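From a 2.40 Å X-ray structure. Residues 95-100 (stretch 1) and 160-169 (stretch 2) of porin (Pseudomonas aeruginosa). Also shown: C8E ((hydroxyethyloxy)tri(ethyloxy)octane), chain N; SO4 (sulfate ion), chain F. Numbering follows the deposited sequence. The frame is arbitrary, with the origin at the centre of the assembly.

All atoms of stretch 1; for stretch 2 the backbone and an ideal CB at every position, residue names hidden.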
# COMPACT_ATOMS: atom_id res chain seq x y z
N ASP A 95 -15.15 1.01 19.72
CA ASP A 95 -14.12 1.11 20.77
C ASP A 95 -13.15 -0.06 20.65
O ASP A 95 -11.95 0.13 20.70
CB ASP A 95 -14.70 1.18 22.18
CG ASP A 95 -15.30 2.55 22.50
OD1 ASP A 95 -15.07 3.50 21.72
OD2 ASP A 95 -15.98 2.67 23.54
N ASP A 96 -13.70 -1.25 20.47
CA ASP A 96 -12.89 -2.44 20.23
C ASP A 96 -13.22 -2.99 18.87
O ASP A 96 -14.38 -3.13 18.51
CB ASP A 96 -13.16 -3.53 21.28
CG ASP A 96 -13.04 -3.01 22.69
OD1 ASP A 96 -12.08 -2.27 22.98
OD2 ASP A 96 -13.91 -3.35 23.52
N TYR A 97 -12.18 -3.34 18.12
CA TYR A 97 -12.36 -3.96 16.83
C TYR A 97 -11.10 -4.76 16.51
O TYR A 97 -10.12 -4.74 17.26
CB TYR A 97 -12.64 -2.88 15.75
CG TYR A 97 -11.56 -1.84 15.64
CD1 TYR A 97 -10.53 -1.97 14.72
CD2 TYR A 97 -11.53 -0.75 16.50
CE1 TYR A 97 -9.50 -1.03 14.64
CE2 TYR A 97 -10.51 0.20 16.43
CZ TYR A 97 -9.51 0.06 15.49
OH TYR A 97 -8.50 0.99 15.42
N GLY A 98 -11.12 -5.47 15.38
CA GLY A 98 -10.00 -6.28 14.97
C GLY A 98 -10.47 -7.64 14.49
O GLY A 98 -11.66 -7.83 14.17
N GLU A 99 -9.55 -8.60 14.46
CA GLU A 99 -9.84 -9.91 13.91
C GLU A 99 -8.80 -10.95 14.31
O GLU A 99 -7.69 -10.63 14.74
CB GLU A 99 -9.88 -9.84 12.38
CG GLU A 99 -8.66 -9.15 11.79
CD GLU A 99 -8.52 -9.37 10.29
OE1 GLU A 99 -9.21 -10.26 9.75
OE2 GLU A 99 -7.71 -8.68 9.65
N ALA A 100 -9.20 -12.21 14.17
CA ALA A 100 -8.29 -13.33 14.32
C ALA A 100 -8.30 -14.07 13.00
O ALA A 100 -9.36 -14.28 12.40
CB ALA A 100 -8.73 -14.24 15.47
N UNK A 160 -12.83 -9.03 2.35
CA UNK A 160 -11.85 -8.10 2.84
C UNK A 160 -12.20 -7.75 4.27
O UNK A 160 -13.39 -7.72 4.65
CB UNK A 160 -11.78 -6.85 1.96
N UNK A 161 -11.17 -7.56 5.08
CA UNK A 161 -11.36 -7.13 6.45
C UNK A 161 -10.63 -5.83 6.55
O UNK A 161 -9.39 -5.81 6.60
CB UNK A 161 -10.86 -8.15 7.47
N UNK A 162 -11.40 -4.75 6.53
CA UNK A 162 -10.84 -3.42 6.49
C UNK A 162 -10.12 -3.13 7.81
O UNK A 162 -10.40 -3.75 8.83
CB UNK A 162 -11.93 -2.38 6.22
N UNK A 163 -9.21 -2.18 7.77
CA UNK A 163 -8.37 -1.85 8.91
C UNK A 163 -9.13 -1.44 10.18
O UNK A 163 -8.67 -1.68 11.29
CB UNK A 163 -7.42 -0.72 8.51
N UNK A 164 -10.28 -0.80 10.02
CA UNK A 164 -11.04 -0.30 11.17
C UNK A 164 -12.20 -1.24 11.50
O UNK A 164 -13.04 -0.93 12.34
CB UNK A 164 -11.57 1.11 10.89
N UNK A 165 -12.24 -2.38 10.83
CA UNK A 165 -13.38 -3.28 10.89
C UNK A 165 -13.12 -4.53 11.74
O UNK A 165 -11.98 -4.81 12.12
CB UNK A 165 -13.77 -3.70 9.47
N UNK A 166 -14.17 -5.30 12.01
CA UNK A 166 -14.02 -6.49 12.84
C UNK A 166 -14.31 -7.80 12.14
O UNK A 166 -13.97 -8.87 12.65
CB UNK A 166 -14.94 -6.37 14.06
N UNK A 167 -14.95 -7.74 10.98
CA UNK A 167 -15.17 -8.97 10.21
C UNK A 167 -15.05 -8.80 8.70
O UNK A 167 -14.75 -7.73 8.19
CB UNK A 167 -16.56 -9.53 10.53
N UNK A 168 -15.32 -9.89 8.01
CA UNK A 168 -15.06 -9.97 6.59
C UNK A 168 -16.27 -9.57 5.77
O UNK A 168 -17.40 -9.91 6.10
CB UNK A 168 -14.62 -11.39 6.21
N UNK A 169 -16.04 -8.83 4.71
CA UNK A 169 -17.15 -8.34 3.91
C UNK A 169 -16.80 -8.34 2.41
O UNK A 169 -15.63 -8.40 2.02
CB UNK A 169 -17.54 -6.93 4.37
C7 C8E N . -1.70 -15.46 18.03
C8 C8E N . -3.03 -15.41 17.28
O9 C8E N . -3.90 -16.40 17.79
C10 C8E N . -5.26 -16.13 17.53
C11 C8E N . -5.78 -17.42 16.91
O12 C8E N . -7.18 -17.57 17.08
C13 C8E N . -7.81 -17.75 15.83
C14 C8E N . -9.31 -17.90 15.99
O15 C8E N . -9.82 -18.38 14.77
C16 C8E N . -10.20 -17.33 13.90
C17 C8E N . -11.64 -17.52 13.46
O18 C8E N . -12.54 -17.47 14.56
C19 C8E N . -13.74 -16.80 14.22
C20 C8E N . -14.95 -17.73 14.33
O21 C8E N . -14.54 -19.08 14.44
S SO4 F . -4.84 6.40 4.79
O1 SO4 F . -3.92 6.31 3.66
O2 SO4 F . -4.21 5.92 6.01
O3 SO4 F . -5.26 7.78 5.04
O4 SO4 F . -6.01 5.58 4.46

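Position 160 has extended backbone angles, and nothing of stretch 1 lies within 5.5 Å of its ideal CB. Many residues would fit, beta-branched ones especially. It is Val160, paired through its N and O with the backbone of position 169.

At position 161 CA-to-CB points toward stretch 1, and the ideal CB lies 3.5 Å from Glu99 OE1. A carboxylate so near disfavours another acid and suits a small polar or a basic side chain. The residue is Asn161, whose ND2 comes within 2.8 Å of Glu99 OE1. Glu99 OE1 sits over the amide face, off the N-H lines, so no hydrogen bond forms.

Positions 162 to 165 form a type I turn, closed by the N of 165 and the O of 162, 3.0 Å apart. Position 162 points away into space that stretch 1 leaves empty, so a polar chain of any length would serve; it is Gln162, with partners elsewhere in the structure.

Position 163 also points away, with helical angles that most residues tolerate; a long basic chain could reach the sulfate ion, probably from the crystallisation liquor. Arg163 meets it: NH1 and NH2 each donate to SO4 O4 at 2.6 Å. Its backbone serves the other side, Arg163 O lying 3.5 Å from Tyr97 CE1.

Position 164, at the third place of the turn, points away, its ideal CB 4.8 Å from Tyr97 CE1. Asp, Asn or Ser would suit such a place. It is Asp164, which touches the ring through its backbone, Asp164 O lying 3.6 Å from Tyr97 CD1.

Position 165 ends the turn and points away, so a small polar residue is reasonable. In Ser165 the OG makes a weak hydrogen bond to O of position 167 at 3.3 Å, while the carbonyl O lies at the edge of the Tyr97 ring.

Position 166 lies alongside Gly98, the CA atoms 4.6 Å apart. Its CB points sideways, 3.6 Å from Gly98 O and 4.5 Å from Tyr97 CA, so a short side chain with an acceptor suits the space beside Gly98 N. Ser166 fits: Gly98 N donates to Ser166 OG at 3.1 Å, and a water links that hydroxyl to Asp96 O. The fit is tight, with Ser166 OG 3.2 Å from Tyr97 CB.

Position 167 points away and admits many polar residues; Asp167 is poorly ordered. Position 168 points sideways and would take a modest polar chain. Asn168 brings OD1 to 4.4 Å from Glu99 OE1, a peripheral approach. Position 169 is out of reach and undemanding; it is Glu169.

Stretch 2, residues 160-169: VNQRDSSDNE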
# COMPACT_ATOMS: atom_id res chain seq x y z
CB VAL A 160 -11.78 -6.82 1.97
CG1 VAL A 160 -13.14 -6.16 1.88
CG2 VAL A 160 -10.72 -5.87 2.50
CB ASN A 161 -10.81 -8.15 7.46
CG ASN A 161 -11.09 -7.74 8.93
OD1 ASN A 161 -10.88 -6.58 9.31
ND2 ASN A 161 -11.57 -8.69 9.74
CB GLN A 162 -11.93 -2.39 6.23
CG GLN A 162 -12.75 -2.64 4.97
CD GLN A 162 -11.95 -2.44 3.68
OE1 GLN A 162 -10.73 -2.34 3.71
NE2 GLN A 162 -12.65 -2.38 2.54
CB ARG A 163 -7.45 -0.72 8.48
CG ARG A 163 -8.22 0.48 7.96
CD ARG A 163 -7.28 1.57 7.55
NE ARG A 163 -7.96 2.76 7.05
CZ ARG A 163 -7.34 3.70 6.35
NH1 ARG A 163 -6.05 3.55 6.08
NH2 ARG A 163 -7.99 4.78 5.90
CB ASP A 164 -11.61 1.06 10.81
CG ASP A 164 -12.47 1.01 9.55
OD1 ASP A 164 -13.70 0.83 9.68
OD2 ASP A 164 -11.90 1.11 8.43
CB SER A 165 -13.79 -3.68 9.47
OG SER A 165 -14.77 -4.70 9.47
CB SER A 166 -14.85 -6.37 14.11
OG SER A 166 -14.17 -5.57 15.04
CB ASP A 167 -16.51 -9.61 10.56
CG ASP A 167 -17.21 -8.92 11.71
OD1 ASP A 167 -17.05 -7.68 11.85
OD2 ASP A 167 -17.94 -9.60 12.46
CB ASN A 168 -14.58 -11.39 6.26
CG ASN A 168 -13.19 -11.66 6.82
OD1 ASN A 168 -12.28 -10.82 6.70
ND2 ASN A 168 -13.00 -12.83 7.44
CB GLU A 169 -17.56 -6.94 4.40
CG GLU A 169 -16.56 -5.83 4.00
CD GLU A 169 -16.92 -4.44 4.56
OE1 GLU A 169 -16.80 -3.45 3.81
OE2 GLU A 169 -17.31 -4.32 5.74
O HOH W 1 -16.32 -3.73 16.42
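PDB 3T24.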